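Local coordinates for cell wall surface anchor family protein (Streptococcus pneumoniae, PDB 4OQ1) that probably helps anchor the pneumococcal pilus to the cell wall as an ancillary pilin that contains CnaB-type domains, at residues 164-178 with 213-226. The protein carries 3 engineered substitutions. Sequence-based numbering, arbitrary orientation.
Sequences EGVGFKLVSVARDVS and LPLGNYRFKEVEPL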
loop_
_atom_site.group_PDB
_atom_site.type_symbol
_atom_site.label_atom_id
_atom_site.label_comp_id
_atom_site.label_asym_id
_atom_site.label_seq_id
_atom_site.Cartn_x
_atom_site.Cartn_y
_atom_site.Cartn_z
ATOM N N GLU A 164 3.594 14.530 0.771
ATOM C CA GLU A 164 4.341 13.364 0.669
ATOM C C GLU A 164 4.545 12.623 1.982
ATOM O O GLU A 164 4.691 13.206 3.058
ATOM C CB GLU A 164 5.758 13.803 0.075
ATOM C CG GLU A 164 6.670 12.675 -0.111
ATOM C CD GLU A 164 8.014 13.137 -0.693
ATOM O OE1 GLU A 164 8.284 14.340 -0.796
ATOM O OE2 GLU A 164 8.817 12.269 -1.054
ATOM N N GLY A 165 4.429 11.300 1.912
ATOM C CA GLY A 165 4.720 10.423 3.006
ATOM C C GLY A 165 3.556 10.108 3.921
ATOM O O GLY A 165 3.726 9.547 5.021
ATOM N N VAL A 166 2.374 10.461 3.508
ATOM C CA VAL A 166 1.186 10.060 4.316
ATOM C C VAL A 166 0.859 8.563 4.021
ATOM O O VAL A 166 0.762 8.107 2.842
ATOM C CB VAL A 166 0.022 10.952 3.920
ATOM C CG1 VAL A 166 -1.223 10.574 4.683
ATOM C CG2 VAL A 166 0.282 12.402 4.209
ATOM N N GLY A 167 0.660 7.771 5.063
ATOM C CA GLY A 167 0.395 6.320 4.934
ATOM C C GLY A 167 -1.084 5.947 4.952
ATOM O O GLY A 167 -1.814 6.542 5.795
ATOM N N PHE A 168 -1.481 5.083 3.987
ATOM C CA PHE A 168 -2.886 4.567 3.885
ATOM C C PHE A 168 -2.849 3.041 3.860
ATOM O O PHE A 168 -1.870 2.422 3.453
ATOM C CB PHE A 168 -3.543 5.078 2.623
ATOM C CG PHE A 168 -3.913 6.527 2.670
ATOM C CD1 PHE A 168 -3.061 7.469 2.340
ATOM C CD2 PHE A 168 -5.194 6.920 2.990
ATOM C CE1 PHE A 168 -3.440 8.821 2.331
ATOM C CE2 PHE A 168 -5.581 8.257 3.048
ATOM C CZ PHE A 168 -4.702 9.213 2.683
ATOM N N LYS A 169 -3.891 2.407 4.398
ATOM C CA LYS A 169 -4.116 1.011 4.050
ATOM C C LYS A 169 -5.340 0.939 3.191
ATOM O O LYS A 169 -6.272 1.780 3.233
ATOM C CB LYS A 169 -4.288 0.126 5.310
ATOM C CG LYS A 169 -3.012 -0.077 6.085
ATOM C CD LYS A 169 -3.252 -0.996 7.284
ATOM C CE LYS A 169 -2.148 -1.051 8.325
ATOM N NZ LYS A 169 -0.801 -1.443 7.810
ATOM N N LEU A 170 -5.313 -0.027 2.282
ATOM C CA LEU A 170 -6.380 -0.298 1.353
ATOM C C LEU A 170 -7.146 -1.565 1.764
ATOM O O LEU A 170 -6.585 -2.602 1.901
ATOM C CB LEU A 170 -5.752 -0.518 0.037
ATOM C CG LEU A 170 -6.646 -0.874 -1.130
ATOM C CD1 LEU A 170 -7.585 0.296 -1.386
ATOM C CD2 LEU A 170 -5.758 -1.141 -2.368
ATOM N N VAL A 171 -8.447 -1.439 1.923
ATOM C CA VAL A 171 -9.322 -2.494 2.260
ATOM C C VAL A 171 -10.519 -2.526 1.259
ATOM O O VAL A 171 -10.870 -1.522 0.649
ATOM C CB VAL A 171 -9.920 -2.343 3.672
ATOM C CG1 VAL A 171 -8.803 -2.229 4.683
ATOM C CG2 VAL A 171 -10.916 -1.175 3.752
ATOM N N SER A 172 -11.026 -3.714 0.988
ATOM C CA SER A 172 -12.199 -3.881 0.133
ATOM C C SER A 172 -13.361 -3.785 1.100
ATOM O O SER A 172 -13.208 -3.986 2.292
ATOM C CB SER A 172 -12.212 -5.251 -0.565
ATOM O OG SER A 172 -12.135 -6.295 0.395
ATOM N N VAL A 173 -14.506 -3.520 0.534
ATOM C CA VAL A 173 -15.720 -3.264 1.239
ATOM C C VAL A 173 -16.845 -4.180 0.728
ATOM O O VAL A 173 -17.104 -4.241 -0.473
ATOM C CB VAL A 173 -16.171 -1.837 0.973
ATOM C CG1 VAL A 173 -17.595 -1.617 1.526
ATOM C CG2 VAL A 173 -15.212 -0.868 1.570
ATOM N N ALA A 174 -17.536 -4.849 1.648
ATOM C CA ALA A 174 -18.681 -5.637 1.271
ATOM C C ALA A 174 -19.859 -5.204 2.123
ATOM O O ALA A 174 -19.785 -5.291 3.331
ATOM C CB ALA A 174 -18.388 -7.133 1.449
ATOM N N ARG A 175 -20.929 -4.736 1.504
ATOM C CA ARG A 175 -22.099 -4.266 2.275
ATOM C C ARG A 175 -21.656 -3.316 3.395
ATOM O O ARG A 175 -21.930 -3.613 4.558
ATOM C CB ARG A 175 -22.836 -5.464 2.912
ATOM C CG ARG A 175 -23.033 -6.689 2.015
ATOM C CD ARG A 175 -23.589 -6.365 0.626
ATOM N NE ARG A 175 -24.417 -7.474 0.119
ATOM C CZ ARG A 175 -24.649 -7.762 -1.167
ATOM N NH1 ARG A 175 -24.120 -7.042 -2.157
ATOM N NH2 ARG A 175 -25.413 -8.811 -1.469
ATOM N N ASP A 176 -20.862 -2.292 3.044
ATOM C CA ASP A 176 -20.347 -1.241 3.957
ATOM C C ASP A 176 -19.185 -1.569 4.928
ATOM O O ASP A 176 -18.602 -0.666 5.553
ATOM C CB ASP A 176 -21.506 -0.627 4.768
ATOM C CG ASP A 176 -21.221 0.811 5.236
ATOM O OD1 ASP A 176 -20.078 1.318 5.118
ATOM O OD2 ASP A 176 -22.170 1.450 5.745
ATOM N N VAL A 177 -18.847 -2.847 5.085
ATOM C CA VAL A 177 -17.894 -3.250 6.107
ATOM C C VAL A 177 -16.562 -3.406 5.396
ATOM O O VAL A 177 -16.553 -3.900 4.287
ATOM C CB VAL A 177 -18.333 -4.602 6.640
ATOM C CG1 VAL A 177 -17.200 -5.323 7.363
ATOM C CG2 VAL A 177 -19.631 -4.483 7.427
ATOM N N SER A 178 -15.489 -3.038 6.037
ATOM C CA SER A 178 -14.119 -3.336 5.571
ATOM C C SER A 178 -13.883 -4.857 5.568
ATOM O O SER A 178 -13.659 -5.535 6.620
ATOM C CB SER A 178 -13.087 -2.597 6.431
ATOM O OG SER A 178 -13.235 -1.177 6.226
ATOM N N LEU A 213 -6.753 -3.766 -9.375
ATOM C CA LEU A 213 -7.744 -4.130 -8.446
ATOM C C LEU A 213 -8.972 -4.762 -9.153
ATOM O O LEU A 213 -9.401 -4.239 -10.152
ATOM C CB LEU A 213 -8.244 -2.879 -7.693
ATOM C CG LEU A 213 -7.225 -2.280 -6.688
ATOM C CD1 LEU A 213 -7.788 -0.974 -6.170
ATOM C CD2 LEU A 213 -6.802 -3.221 -5.541
ATOM N N PRO A 214 -9.550 -5.852 -8.612
ATOM C CA PRO A 214 -10.809 -6.307 -9.159
ATOM C C PRO A 214 -11.846 -5.206 -9.099
ATOM O O PRO A 214 -11.728 -4.280 -8.281
ATOM C CB PRO A 214 -11.229 -7.450 -8.224
ATOM C CG PRO A 214 -10.025 -7.849 -7.477
ATOM C CD PRO A 214 -8.989 -6.808 -7.642
ATOM N N LEU A 215 -12.818 -5.240 -10.016
ATOM C CA LEU A 215 -14.005 -4.428 -9.889
ATOM C C LEU A 215 -14.640 -4.571 -8.493
ATOM O O LEU A 215 -14.701 -5.646 -7.939
ATOM C CB LEU A 215 -14.998 -4.777 -10.978
ATOM C CG LEU A 215 -14.499 -4.630 -12.432
ATOM C CD1 LEU A 215 -15.583 -5.119 -13.368
ATOM C CD2 LEU A 215 -14.107 -3.217 -12.750
ATOM N N GLY A 216 -15.084 -3.446 -7.917
ATOM C CA GLY A 216 -15.709 -3.492 -6.652
ATOM C C GLY A 216 -15.543 -2.191 -5.850
ATOM O O GLY A 216 -15.122 -1.144 -6.397
ATOM N N ASN A 217 -15.848 -2.320 -4.557
ATOM C CA ASN A 217 -15.875 -1.193 -3.615
ATOM C C ASN A 217 -14.674 -1.300 -2.693
ATOM O O ASN A 217 -14.342 -2.392 -2.204
ATOM C CB ASN A 217 -17.130 -1.217 -2.782
ATOM C CG ASN A 217 -18.358 -0.944 -3.617
ATOM O OD1 ASN A 217 -18.436 0.080 -4.252
ATOM N ND2 ASN A 217 -19.290 -1.902 -3.664
ATOM N N TYR A 218 -13.989 -0.148 -2.566
ATOM C CA TYR A 218 -12.738 -0.090 -1.785
ATOM C C TYR A 218 -12.781 1.136 -0.850
ATOM O O TYR A 218 -13.550 2.044 -1.052
ATOM C CB TYR A 218 -11.467 -0.017 -2.710
ATOM C CG TYR A 218 -11.289 -1.274 -3.504
ATOM C CD1 TYR A 218 -11.877 -1.380 -4.763
ATOM C CD2 TYR A 218 -10.632 -2.374 -2.979
ATOM C CE1 TYR A 218 -11.774 -2.528 -5.487
ATOM C CE2 TYR A 218 -10.550 -3.580 -3.676
ATOM C CZ TYR A 218 -11.108 -3.644 -4.962
ATOM O OH TYR A 218 -10.970 -4.816 -5.717
ATOM N N ARG A 219 -11.834 1.142 0.090
ATOM C CA ARG A 219 -11.671 2.227 1.057
ATOM C C ARG A 219 -10.168 2.388 1.342
ATOM O O ARG A 219 -9.473 1.393 1.632
ATOM C CB ARG A 219 -12.396 1.755 2.247
ATOM C CG ARG A 219 -12.494 2.625 3.435
ATOM C CD ARG A 219 -13.602 1.943 4.267
ATOM N NE ARG A 219 -14.987 2.150 3.843
ATOM C CZ ARG A 219 -16.025 1.504 4.395
ATOM N NH1 ARG A 219 -15.832 0.559 5.274
ATOM N NH2 ARG A 219 -17.259 1.707 4.012
ATOM N N PHE A 220 -9.696 3.640 1.218
ATOM C CA PHE A 220 -8.368 4.003 1.633
ATOM C C PHE A 220 -8.445 4.601 3.074
ATOM O O PHE A 220 -9.156 5.577 3.284
ATOM C CB PHE A 220 -7.755 5.015 0.672
ATOM C CG PHE A 220 -7.274 4.464 -0.585
ATOM C CD1 PHE A 220 -5.931 4.188 -0.761
ATOM C CD2 PHE A 220 -8.116 4.379 -1.701
ATOM C CE1 PHE A 220 -5.462 3.714 -1.982
ATOM C CE2 PHE A 220 -7.627 3.930 -2.927
ATOM C CZ PHE A 220 -6.311 3.588 -3.053
ATOM N N LYS A 221 -7.781 3.959 4.048
ATOM C CA LYS A 221 -7.785 4.401 5.414
ATOM C C LYS A 221 -6.533 5.059 5.807
ATOM O O LYS A 221 -5.462 4.505 5.617
ATOM C CB LYS A 221 -8.024 3.221 6.373
ATOM C CG LYS A 221 -9.096 2.270 5.955
ATOM C CD LYS A 221 -9.199 1.134 6.964
ATOM C CE LYS A 221 -9.682 1.543 8.336
ATOM N NZ LYS A 221 -11.118 1.902 8.210
ATOM N N GLU A 222 -6.635 6.278 6.340
ATOM C CA GLU A 222 -5.418 7.083 6.629
ATOM C C GLU A 222 -4.777 6.710 7.976
ATOM O O GLU A 222 -4.883 7.449 8.960
ATOM C CB GLU A 222 -5.728 8.573 6.586
ATOM C CG GLU A 222 -4.503 9.419 6.671
ATOM C CD GLU A 222 -4.752 10.895 6.314
ATOM O OE1 GLU A 222 -5.834 11.237 5.854
ATOM O OE2 GLU A 222 -3.836 11.696 6.595
ATOM N N VAL A 223 -4.083 5.592 7.998
ATOM C CA VAL A 223 -3.528 5.028 9.202
ATOM C C VAL A 223 -2.309 5.748 9.697
ATOM O O VAL A 223 -2.050 5.692 10.886
ATOM C CB VAL A 223 -3.197 3.502 9.039
ATOM C CG1 VAL A 223 -4.499 2.753 8.908
ATOM C CG2 VAL A 223 -2.194 3.262 7.892
ATOM N N GLU A 224 -1.576 6.440 8.804
ATOM C CA GLU A 224 -0.384 7.163 9.171
ATOM C C GLU A 224 -0.313 8.622 8.619
ATOM O O GLU A 224 0.450 8.899 7.719
ATOM C CB GLU A 224 0.816 6.392 8.732
ATOM C CG GLU A 224 2.010 6.511 9.624
ATOM C CD GLU A 224 3.132 5.615 9.097
ATOM O OE1 GLU A 224 2.814 4.480 8.703
ATOM O OE2 GLU A 224 4.323 6.044 9.072
ATOM N N PRO A 225 -1.062 9.557 9.258
ATOM C CA PRO A 225 -0.991 10.998 8.938
ATOM C C PRO A 225 0.391 11.549 9.203
ATOM O O PRO A 225 1.154 11.001 9.969
ATOM C CB PRO A 225 -2.023 11.641 9.844
ATOM C CG PRO A 225 -2.389 10.657 10.838
ATOM C CD PRO A 225 -2.021 9.293 10.338
ATOM N N LEU A 226 0.727 12.579 8.458
ATOM C CA LEU A 226 1.961 13.267 8.578
ATOM C C LEU A 226 1.743 14.215 9.730
ATOM O O LEU A 226 0.645 14.875 9.833
ATOM C CB LEU A 226 2.148 14.062 7.278
ATOM C CG LEU A 226 3.463 14.721 7.061
ATOM C CD1 LEU A 226 4.550 13.680 7.086
ATOM C CD2 LEU A 226 3.451 15.394 5.725
HETATM O O HOH W 1 3.055 10.086 7.724
HETATM O O HOH W 2 -16.686 -4.812 -3.350
HETATM O O HOH W 3 -13.417 0.648 7.809
#
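G167 and E224, K169 and K221, and V171 and R219 form hydrogen-bonded pairs between antiparallel strands 167-174 and 216-224, neighbours in one sheet of a CnaB-like (prealbumin-like) beta sandwich. V173 N to N217 O adds a rung at the far end, where water 2 joins V173 O to N217 N. A classic beta bulge sets V223 and E224 against G167; G167 N still donates to E224 O at 2.9 Å. Water 1 sits within hydrogen-bonding distance of G165 O and E224 O beside it.

Most of the larger apolar contacts, of F168, L170, Y218 and F220, lie on the face on which F220 packs against L153 of strand 150-157. With its CG anti to the backbone N (chi1 178°), L170 sets CD1 over the centre of the F220 ring, a CH-pi contact 3.9 Å from the centroid, while its CD2 meets L213 CD2 tip to tip. L213 CD1 in turn covers one face of the Y218 ring, whose OH is hydrogen-bonded to P214 O. Nearer the bulge, E222 CG lies over a face of the F168 ring in a second CH-pi contact, and V166 CG1 packs beside the carboxylate.

Polar contacts gather on the other face around the type I' turn A174-V177. K221 NZ gives a hydrogen bond to water 3 and a salt bridge to D235. The R219 chain runs past V171 CG2 and bends at chi3 (-77°), which brings one face of its guanidinium under V173 CG2. NE pairs with D237 of the adjacent strand, which helps fix the group's rotation. NH1 and NH2 both donate to D176 O from one face of that carbonyl, and NH2 also makes a salt bridge of 3.1 Å to D176 OD1, on a poorly ordered aspartate.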